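Local structure of E1 (Kluyveromyces marxianus, 3VX6) at residues A[168-173]-A[198-203]; A[116-121]-A[174-179]; A[158-163]-A[232-237]. The protein is the N-terminal domain of Atg7, the E1-like enzyme that activates ATG12 for conjugation to ATG5 and ATG8 for conjugation to phosphatidylethanolamine in autophagy. All coordinates share one frame; numbering follows the deposited sequence.

Contact 1 (A[168-173]-A[198-203]); sequences VSFIKQ and KVVFKD
Phe170, Val200 and Lys202 join helix 165-171 to a face of a mixed six-stranded beta-sheet, an alpha/beta packing in which one aromatic ring is held between two side chains of strand 198-202. The ring of Phe170 leaves the helix with CG anti to the backbone N (chi1 -174°), directed at the strand. Val200 answers from the sheet, and the two side chains meet tip to tip. Val200 CG2 lies 3.3 Å from the centroid of the Phe170 ring and almost on the ring normal, a CH-pi contact over the centre of the face. The opposite face is covered by Lys202, whose chain slides past the ring in the reverse direction. A bend at chi2 (146°) precedes an extended run to the tip, and this run carries Lys202 CE to 3.7 Å from the Phe170 centroid, a second CH-pi contact. The ammonium group is still over the face, with Lys202 NZ 4.2 Å from the Phe170 centroid in a cation-pi arrangement.

Beyond the ring, the tip of this buried lysine finds carbonyl oxygens. Lys202 NZ donates to Phe170 O at 2.7 Å and also to Val175 O, just after residues 168-173. Gln173 O is 2.8 Å from Lys202 NZ, but the angle is too poor for a hydrogen bond. Such a cluster of carbonyls would be expected to stabilise a charged lysine. On the far side of the strand, Val199 and Phe201 pack on helix 215-225, which places Phe170 and that helix on different faces of the sheet. Phe170 O is gripped twice: Lys202 NZ stands above its carbonyl plane, 38° out of it, while Gln173 N donates at 3.0 Å to Phe170 O from the opposite face.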
loop_
_atom_site.group_PDB
_atom_site.type_symbol
_atom_site.label_atom_id
_atom_site.label_comp_id
_atom_site.label_asym_id
_atom_site.label_seq_id
_atom_site.Cartn_x
_atom_site.Cartn_y
_atom_site.Cartn_z
ATOM N N VAL A 168 12.896 -18.049 2.214
ATOM C CA VAL A 168 12.383 -18.476 3.513
ATOM C C VAL A 168 12.879 -17.518 4.583
ATOM O O VAL A 168 12.207 -17.278 5.577
ATOM C CB VAL A 168 12.882 -19.900 3.865
ATOM C CG1 VAL A 168 12.437 -20.280 5.269
ATOM C CG2 VAL A 168 12.358 -20.900 2.842
ATOM N N SER A 169 14.073 -16.984 4.365
ATOM C CA SER A 169 14.691 -16.040 5.284
ATOM C C SER A 169 13.860 -14.759 5.327
ATOM O O SER A 169 13.752 -14.103 6.371
ATOM C CB SER A 169 16.119 -15.738 4.813
ATOM O OG SER A 169 16.721 -14.704 5.571
ATOM N N PHE A 170 13.267 -14.413 4.187
ATOM C CA PHE A 170 12.437 -13.213 4.086
ATOM C C PHE A 170 11.026 -13.516 4.583
ATOM O O PHE A 170 10.413 -12.710 5.286
ATOM C CB PHE A 170 12.371 -12.721 2.631
ATOM C CG PHE A 170 11.659 -11.404 2.462
ATOM C CD1 PHE A 170 10.983 -11.112 1.281
ATOM C CD2 PHE A 170 11.658 -10.461 3.480
ATOM C CE1 PHE A 170 10.314 -9.906 1.118
ATOM C CE2 PHE A 170 10.993 -9.254 3.325
ATOM C CZ PHE A 170 10.320 -8.976 2.141
ATOM N N ILE A 171 10.516 -14.684 4.209
ATOM C CA ILE A 171 9.181 -15.104 4.611
ATOM C C ILE A 171 9.129 -15.357 6.114
ATOM O O ILE A 171 8.085 -15.184 6.749
ATOM C CB ILE A 171 8.772 -16.373 3.856
ATOM C CG1 ILE A 171 8.820 -16.096 2.350
ATOM C CG2 ILE A 171 7.392 -16.825 4.299
ATOM C CD1 ILE A 171 8.248 -17.199 1.503
ATOM N N LYS A 172 10.266 -15.753 6.679
ATOM C CA LYS A 172 10.356 -16.016 8.109
ATOM C C LYS A 172 10.198 -14.693 8.848
ATOM O O LYS A 172 9.902 -14.672 10.047
ATOM C CB LYS A 172 11.708 -16.650 8.450
ATOM N N GLN A 173 10.397 -13.596 8.116
ATOM C CA GLN A 173 10.298 -12.257 8.676
ATOM C C GLN A 173 8.912 -11.649 8.585
ATOM O O GLN A 173 8.133 -11.953 7.689
ATOM C CB GLN A 173 11.302 -11.331 8.004
ATOM C CG GLN A 173 12.609 -11.229 8.742
ATOM C CD GLN A 173 13.681 -10.564 7.907
ATOM O OE1 GLN A 173 13.447 -9.518 7.289
ATOM N NE2 GLN A 173 14.874 -11.160 7.889
ATOM N N LYS A 198 19.828 -5.568 -3.662
ATOM C CA LYS A 198 18.440 -5.491 -4.047
ATOM C C LYS A 198 17.483 -5.356 -2.893
ATOM O O LYS A 198 17.867 -5.418 -1.731
ATOM C CB LYS A 198 18.069 -6.720 -4.871
ATOM C CG LYS A 198 18.466 -8.036 -4.265
ATOM C CD LYS A 198 18.499 -9.090 -5.353
ATOM C CE LYS A 198 18.818 -10.471 -4.801
ATOM N NZ LYS A 198 19.061 -11.438 -5.908
ATOM N N VAL A 199 16.223 -5.158 -3.256
ATOM C CA VAL A 199 15.119 -5.004 -2.332
ATOM C C VAL A 199 14.147 -6.149 -2.539
ATOM O O VAL A 199 13.795 -6.466 -3.668
ATOM C CB VAL A 199 14.386 -3.683 -2.596
ATOM C CG1 VAL A 199 13.046 -3.650 -1.843
ATOM C CG2 VAL A 199 15.280 -2.528 -2.184
ATOM N N VAL A 200 13.720 -6.776 -1.449
ATOM C CA VAL A 200 12.771 -7.880 -1.533
ATOM C C VAL A 200 11.421 -7.368 -1.042
ATOM O O VAL A 200 11.316 -6.757 0.022
ATOM C CB VAL A 200 13.255 -9.103 -0.713
ATOM C CG1 VAL A 200 14.551 -9.606 -1.294
ATOM C CG2 VAL A 200 13.475 -8.729 0.731
ATOM N N PHE A 201 10.391 -7.612 -1.840
ATOM C CA PHE A 201 9.055 -7.128 -1.547
ATOM C C PHE A 201 7.994 -8.225 -1.623
ATOM O O PHE A 201 7.912 -8.958 -2.610
ATOM C CB PHE A 201 8.745 -6.001 -2.546
ATOM C CG PHE A 201 7.320 -5.520 -2.540
ATOM C CD1 PHE A 201 6.666 -5.263 -3.745
ATOM C CD2 PHE A 201 6.643 -5.280 -1.355
ATOM C CE1 PHE A 201 5.376 -4.781 -3.766
ATOM C CE2 PHE A 201 5.344 -4.794 -1.369
ATOM C CZ PHE A 201 4.712 -4.545 -2.569
ATOM N N LYS A 202 7.206 -8.360 -0.559
ATOM C CA LYS A 202 6.121 -9.328 -0.558
ATOM C C LYS A 202 5.033 -8.569 -1.299
ATOM O O LYS A 202 4.253 -7.810 -0.725
ATOM C CB LYS A 202 5.711 -9.679 0.870
ATOM C CG LYS A 202 6.630 -10.733 1.475
ATOM C CD LYS A 202 6.865 -10.564 2.977
ATOM C CE LYS A 202 7.769 -11.676 3.483
ATOM N NZ LYS A 202 7.992 -11.631 4.949
ATOM N N ASP A 203 5.039 -8.763 -2.610
ATOM C CA ASP A 203 4.124 -8.113 -3.530
ATOM C C ASP A 203 2.638 -8.181 -3.169
ATOM O O ASP A 203 2.142 -9.194 -2.668
ATOM C CB ASP A 203 4.357 -8.700 -4.912
ATOM C CG ASP A 203 3.969 -7.759 -6.018
ATOM O OD1 ASP A 203 4.141 -8.153 -7.186
ATOM O OD2 ASP A 203 3.497 -6.637 -5.732
#

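Contact 2 (A[116-121]-A[174-179]); sequences DLNEII and NVIIAC
Ile177 meets Asn118 and Leu117 where the loop after helix 97-114 runs against the start of strand 177-181. Followed outward, CB of Ile177 comes first, 3.4 Å from Asn118 OD1. Ile177 CG2, anti to the backbone N, lies 3.6 Å from Leu117 CB, and the two side chains cross at about a right angle. On the other branch, Ile177 CG1 passes 4.1 Å from Asn118 OD1, and Ile177 CD1 at the tip lies 3.6 Å from Ile121 CD1, with Ile120 CD1 a little farther off. Beside these apolar contacts, the carboxamide of Asn118 pairs with the backbone of Ile177. Asn118 OD1 accepts from Ile177 N at 2.7 Å, with the donor tilted 32° from the carbonyl plane, and more weakly from Ile176 N. Asn118 ND2 donates to Ile177 O, modelled very short. A water also donates to Ile177 O. Asp116 holds the amide in turn: its OD1 accepts from Asn118 ND2 on the syn side and, through the anti lone pair, from Asn118 N at 2.6 Å. The second of these bonds closes an Asx turn, here leading into the 3-10 segment 117-120 that joins helix 97-114 to strand 123-130.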
loop_
_atom_site.group_PDB
_atom_site.type_symbol
_atom_site.label_atom_id
_atom_site.label_comp_id
_atom_site.label_asym_id
_atom_site.label_seq_id
_atom_site.Cartn_x
_atom_site.Cartn_y
_atom_site.Cartn_z
ATOM N N ASP A 116 12.642 3.260 6.548
ATOM C CA ASP A 116 12.610 1.915 5.994
ATOM C C ASP A 116 11.639 1.959 4.826
ATOM O O ASP A 116 10.685 2.744 4.843
ATOM C CB ASP A 116 12.115 0.938 7.072
ATOM C CG ASP A 116 12.219 -0.525 6.654
ATOM O OD1 ASP A 116 11.548 -0.933 5.680
ATOM O OD2 ASP A 116 12.971 -1.276 7.313
ATOM N N LEU A 117 11.882 1.141 3.805
ATOM C CA LEU A 117 10.986 1.115 2.659
ATOM C C LEU A 117 9.621 0.557 3.051
ATOM O O LEU A 117 8.608 0.899 2.449
ATOM C CB LEU A 117 11.565 0.275 1.519
ATOM C CG LEU A 117 12.885 0.739 0.928
ATOM C CD1 LEU A 117 13.127 -0.042 -0.330
ATOM C CD2 LEU A 117 12.852 2.231 0.649
ATOM N N ASN A 118 9.582 -0.308 4.053
ATOM C CA ASN A 118 8.302 -0.854 4.464
ATOM C C ASN A 118 7.336 0.273 4.752
ATOM O O ASN A 118 6.136 0.125 4.569
ATOM C CB ASN A 118 8.448 -1.705 5.721
ATOM C CG ASN A 118 8.967 -3.097 5.425
ATOM O OD1 ASN A 118 8.221 -3.976 4.963
ATOM N ND2 ASN A 118 10.254 -3.311 5.678
ATOM N N GLU A 119 7.859 1.408 5.192
ATOM C CA GLU A 119 7.001 2.533 5.529
ATOM C C GLU A 119 6.348 3.240 4.366
ATOM O O GLU A 119 5.423 4.027 4.567
ATOM C CB GLU A 119 7.769 3.560 6.351
ATOM C CG GLU A 119 8.225 3.045 7.684
ATOM C CD GLU A 119 8.788 4.145 8.552
ATOM O OE1 GLU A 119 9.586 3.819 9.452
ATOM O OE2 GLU A 119 8.426 5.331 8.347
ATOM N N ILE A 120 6.816 2.981 3.154
ATOM C CA ILE A 120 6.238 3.639 1.988
ATOM C C ILE A 120 4.900 3.024 1.608
ATOM O O ILE A 120 4.169 3.569 0.777
ATOM C CB ILE A 120 7.164 3.546 0.782
ATOM C CG1 ILE A 120 7.266 2.087 0.339
ATOM C CG2 ILE A 120 8.516 4.136 1.135
ATOM C CD1 ILE A 120 8.255 1.843 -0.736
ATOM N N ILE A 121 4.583 1.891 2.228
ATOM C CA ILE A 121 3.337 1.186 1.955
ATOM C C ILE A 121 2.298 1.397 3.032
ATOM O O ILE A 121 2.547 1.135 4.203
ATOM C CB ILE A 121 3.565 -0.336 1.816
ATOM C CG1 ILE A 121 4.306 -0.625 0.513
ATOM C CG2 ILE A 121 2.222 -1.078 1.868
ATOM C CD1 ILE A 121 4.531 -2.084 0.267
ATOM N N ASN A 174 8.628 -10.771 9.532
ATOM C CA ASN A 174 7.349 -10.103 9.618
ATOM C C ASN A 174 7.279 -8.883 8.681
ATOM O O ASN A 174 6.268 -8.183 8.647
ATOM C CB ASN A 174 7.116 -9.668 11.071
ATOM C CG ASN A 174 5.646 -9.588 11.432
ATOM O OD1 ASN A 174 5.272 -8.948 12.415
ATOM N ND2 ASN A 174 4.802 -10.246 10.643
ATOM N N VAL A 175 8.339 -8.629 7.917
ATOM C CA VAL A 175 8.345 -7.476 7.015
ATOM C C VAL A 175 7.870 -7.840 5.632
ATOM O O VAL A 175 8.007 -8.985 5.208
ATOM C CB VAL A 175 9.740 -6.844 6.890
ATOM C CG1 VAL A 175 10.198 -6.349 8.249
ATOM C CG2 VAL A 175 10.716 -7.850 6.326
ATOM N N ILE A 176 7.306 -6.857 4.932
ATOM C CA ILE A 176 6.806 -7.078 3.584
ATOM C C ILE A 176 7.812 -6.547 2.558
ATOM O O ILE A 176 7.757 -6.879 1.373
ATOM C CB ILE A 176 5.349 -6.482 3.425
ATOM C CG1 ILE A 176 5.112 -5.956 2.018
ATOM C CG2 ILE A 176 5.112 -5.385 4.435
ATOM C CD1 ILE A 176 5.482 -4.527 1.871
ATOM N N ILE A 177 8.753 -5.745 3.037
ATOM C CA ILE A 177 9.814 -5.195 2.203
ATOM C C ILE A 177 11.141 -5.277 2.969
ATOM O O ILE A 177 11.221 -4.933 4.151
ATOM C CB ILE A 177 9.581 -3.715 1.835
ATOM C CG1 ILE A 177 8.375 -3.563 0.914
ATOM C CG2 ILE A 177 10.814 -3.173 1.108
ATOM C CD1 ILE A 177 8.108 -2.118 0.517
ATOM N N ALA A 178 12.175 -5.756 2.298
ATOM C CA ALA A 178 13.489 -5.863 2.909
ATOM C C ALA A 178 14.508 -5.681 1.794
ATOM O O ALA A 178 14.146 -5.390 0.652
ATOM C CB ALA A 178 13.660 -7.232 3.575
ATOM N N CYS A 179 15.780 -5.822 2.121
ATOM C CA CYS A 179 16.795 -5.701 1.101
ATOM C C CYS A 179 17.804 -6.795 1.349
ATOM O O CYS A 179 17.718 -7.519 2.341
ATOM C CB CYS A 179 17.459 -4.319 1.128
ATOM S SG CYS A 179 18.560 -3.984 2.517
HETATM O O HOH W 1 13.112 -4.589 6.409
#

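Contact 3 (A[158-163]-A[232-237]); sequences KVIASD and TICFLR
Two non-adjacent strands of the mixed sheet are joined here: Ile160, just past strand 151-159, reaches Cys234 of strand 231-236 over strand 243-250, which lies between them in the sheet order. Nearly all of the apolar contact comes from one methyl group. Ile160 CG1 is anti to the carbonyl carbon (chi1 -66°) and CD1 continues in an extended chain (chi2 180°), so the delta methyl is the part of the side chain that arrives at the other strand. There Ile160 CD1 lies 3.3 Å from Cys234 CB and 3.9 Å from Cys234 SG. Ile160 CD1 also touches the strand backbone, 3.8 Å from Phe235 N, and comes within 4.3 Å of Leu236 CD1.

A polar approach lies further along, where Ser162 OG is 3.5 Å from Arg237 O. Ser242 stands between the two segments: its OG is hydrogen-bonded to Arg237 O and weakly to Ser162 OG. The guanidinium of Arg237 is engaged elsewhere, in a salt bridge with Asp203.

Cys234 also packs on Val200, and Leu236 on Phe170 of helix 165-171, consistent with Ile160 extending the apolar layer on the sheet face that carries that helix. Ile233 and Phe235 rest on helix 215-225, on the other face, while strand 198-202 runs parallel to strand 231-236 as its next neighbour.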
loop_
_atom_site.group_PDB
_atom_site.type_symbol
_atom_site.label_atom_id
_atom_site.label_comp_id
_atom_site.label_asym_id
_atom_site.label_seq_id
_atom_site.Cartn_x
_atom_site.Cartn_y
_atom_site.Cartn_z
ATOM N N LYS A 158 13.453 -12.514 -13.032
ATOM C CA LYS A 158 13.592 -13.952 -12.961
ATOM C C LYS A 158 12.649 -14.449 -11.887
ATOM O O LYS A 158 12.298 -13.710 -10.972
ATOM C CB LYS A 158 15.029 -14.337 -12.617
ATOM C CG LYS A 158 15.540 -13.769 -11.318
ATOM C CD LYS A 158 17.000 -14.151 -11.083
ATOM C CE LYS A 158 17.569 -13.412 -9.873
ATOM N NZ LYS A 158 19.028 -13.647 -9.642
ATOM N N VAL A 159 12.227 -15.699 -12.015
ATOM C CA VAL A 159 11.329 -16.296 -11.043
ATOM C C VAL A 159 12.078 -16.478 -9.732
ATOM O O VAL A 159 13.290 -16.650 -9.713
ATOM C CB VAL A 159 10.820 -17.675 -11.518
ATOM C CG1 VAL A 159 9.727 -18.180 -10.577
ATOM C CG2 VAL A 159 10.297 -17.575 -12.949
ATOM N N ILE A 160 11.357 -16.407 -8.627
ATOM C CA ILE A 160 11.974 -16.589 -7.332
ATOM C C ILE A 160 11.368 -17.828 -6.696
ATOM O O ILE A 160 10.148 -18.045 -6.760
ATOM C CB ILE A 160 11.705 -15.403 -6.412
ATOM C CG1 ILE A 160 12.386 -14.155 -6.951
ATOM C CG2 ILE A 160 12.209 -15.709 -5.019
ATOM C CD1 ILE A 160 12.146 -12.945 -6.083
ATOM N N ALA A 161 12.227 -18.644 -6.092
ATOM C CA ALA A 161 11.786 -19.855 -5.418
ATOM C C ALA A 161 11.364 -19.457 -4.015
ATOM O O ALA A 161 12.186 -18.996 -3.224
ATOM C CB ALA A 161 12.919 -20.862 -5.347
ATOM N N SER A 162 10.078 -19.619 -3.719
ATOM C CA SER A 162 9.552 -19.287 -2.400
ATOM C C SER A 162 10.288 -20.127 -1.352
ATOM O O SER A 162 10.345 -19.761 -0.180
ATOM C CB SER A 162 8.052 -19.598 -2.333
ATOM O OG SER A 162 7.350 -19.074 -3.450
ATOM N N ASP A 163 10.858 -21.249 -1.799
ATOM C CA ASP A 163 11.577 -22.193 -0.934
ATOM C C ASP A 163 13.022 -21.821 -0.668
ATOM O O ASP A 163 13.644 -22.364 0.244
ATOM C CB ASP A 163 11.569 -23.588 -1.557
ATOM C CG ASP A 163 10.333 -23.845 -2.371
ATOM O OD1 ASP A 163 9.225 -23.872 -1.786
ATOM O OD2 ASP A 163 10.471 -24.007 -3.601
ATOM N N THR A 232 17.068 -3.375 -8.389
ATOM C CA THR A 232 16.563 -4.735 -8.431
ATOM C C THR A 232 15.606 -4.999 -7.294
ATOM O O THR A 232 15.908 -4.702 -6.148
ATOM C CB THR A 232 17.704 -5.747 -8.358
ATOM O OG1 THR A 232 18.509 -5.640 -9.542
ATOM C CG2 THR A 232 17.145 -7.152 -8.233
ATOM N N ILE A 233 14.455 -5.575 -7.611
ATOM C CA ILE A 233 13.461 -5.864 -6.592
ATOM C C ILE A 233 12.903 -7.267 -6.712
ATOM O O ILE A 233 12.439 -7.669 -7.779
ATOM C CB ILE A 233 12.290 -4.883 -6.677
ATOM C CG1 ILE A 233 12.802 -3.453 -6.485
ATOM C CG2 ILE A 233 11.234 -5.255 -5.645
ATOM C CD1 ILE A 233 11.769 -2.394 -6.762
ATOM N N CYS A 234 12.956 -8.012 -5.612
ATOM C CA CYS A 234 12.418 -9.370 -5.577
ATOM C C CYS A 234 10.956 -9.291 -5.158
ATOM O O CYS A 234 10.637 -8.774 -4.093
ATOM C CB CYS A 234 13.185 -10.225 -4.567
ATOM S SG CYS A 234 14.904 -10.467 -4.978
ATOM N N PHE A 235 10.068 -9.800 -5.997
ATOM C CA PHE A 235 8.645 -9.775 -5.699
ATOM C C PHE A 235 8.188 -11.152 -5.266
ATOM O O PHE A 235 7.974 -12.036 -6.091
ATOM C CB PHE A 235 7.877 -9.304 -6.932
ATOM C CG PHE A 235 8.214 -7.893 -7.342
ATOM C CD1 PHE A 235 7.772 -6.809 -6.585
ATOM C CD2 PHE A 235 9.004 -7.645 -8.464
ATOM C CE1 PHE A 235 8.111 -5.498 -6.941
ATOM C CE2 PHE A 235 9.348 -6.336 -8.826
ATOM C CZ PHE A 235 8.902 -5.263 -8.063
ATOM N N LEU A 236 8.055 -11.341 -3.962
ATOM C CA LEU A 236 7.637 -12.634 -3.447
ATOM C C LEU A 236 6.131 -12.804 -3.377
ATOM O O LEU A 236 5.400 -11.913 -2.945
ATOM C CB LEU A 236 8.260 -12.889 -2.075
ATOM C CG LEU A 236 9.773 -13.078 -2.150
ATOM C CD1 LEU A 236 10.443 -11.723 -2.326
ATOM C CD2 LEU A 236 10.273 -13.757 -0.889
ATOM N N ARG A 237 5.684 -13.973 -3.817
ATOM C CA ARG A 237 4.271 -14.326 -3.824
ATOM C C ARG A 237 4.089 -15.765 -3.338
ATOM O O ARG A 237 4.850 -16.667 -3.704
ATOM C CB ARG A 237 3.692 -14.203 -5.244
ATOM C CG ARG A 237 3.331 -12.792 -5.721
ATOM C CD ARG A 237 4.467 -12.106 -6.473
ATOM N NE ARG A 237 4.023 -10.881 -7.138
ATOM C CZ ARG A 237 3.373 -10.841 -8.298
ATOM N NH1 ARG A 237 3.085 -11.964 -8.940
ATOM N NH2 ARG A 237 3.009 -9.678 -8.818
#

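All three contacts reach one mixed sheet, with contact 1 in the middle. Its centre is about 9 Å from that of contact 2 and about 8 Å from that of contact 3, whereas contacts 2 and 3 have centres about 15 Å apart and do not touch. Strand 198-202 makes both joins. Toward contact 2 it pairs antiparallel with strand 177-181, Lys202 N lying 2.5 Å from Ile176 O in a probable hydrogen bond. Toward contact 3 it runs parallel to strand 231-236, and the salt bridge Asp203 OD1 to Arg237 NH2 closes the join at 2.5 Å. Along the chain, contact 1 is nested inside the loop closed by contact 3, and its segments alternate with those of contact 2.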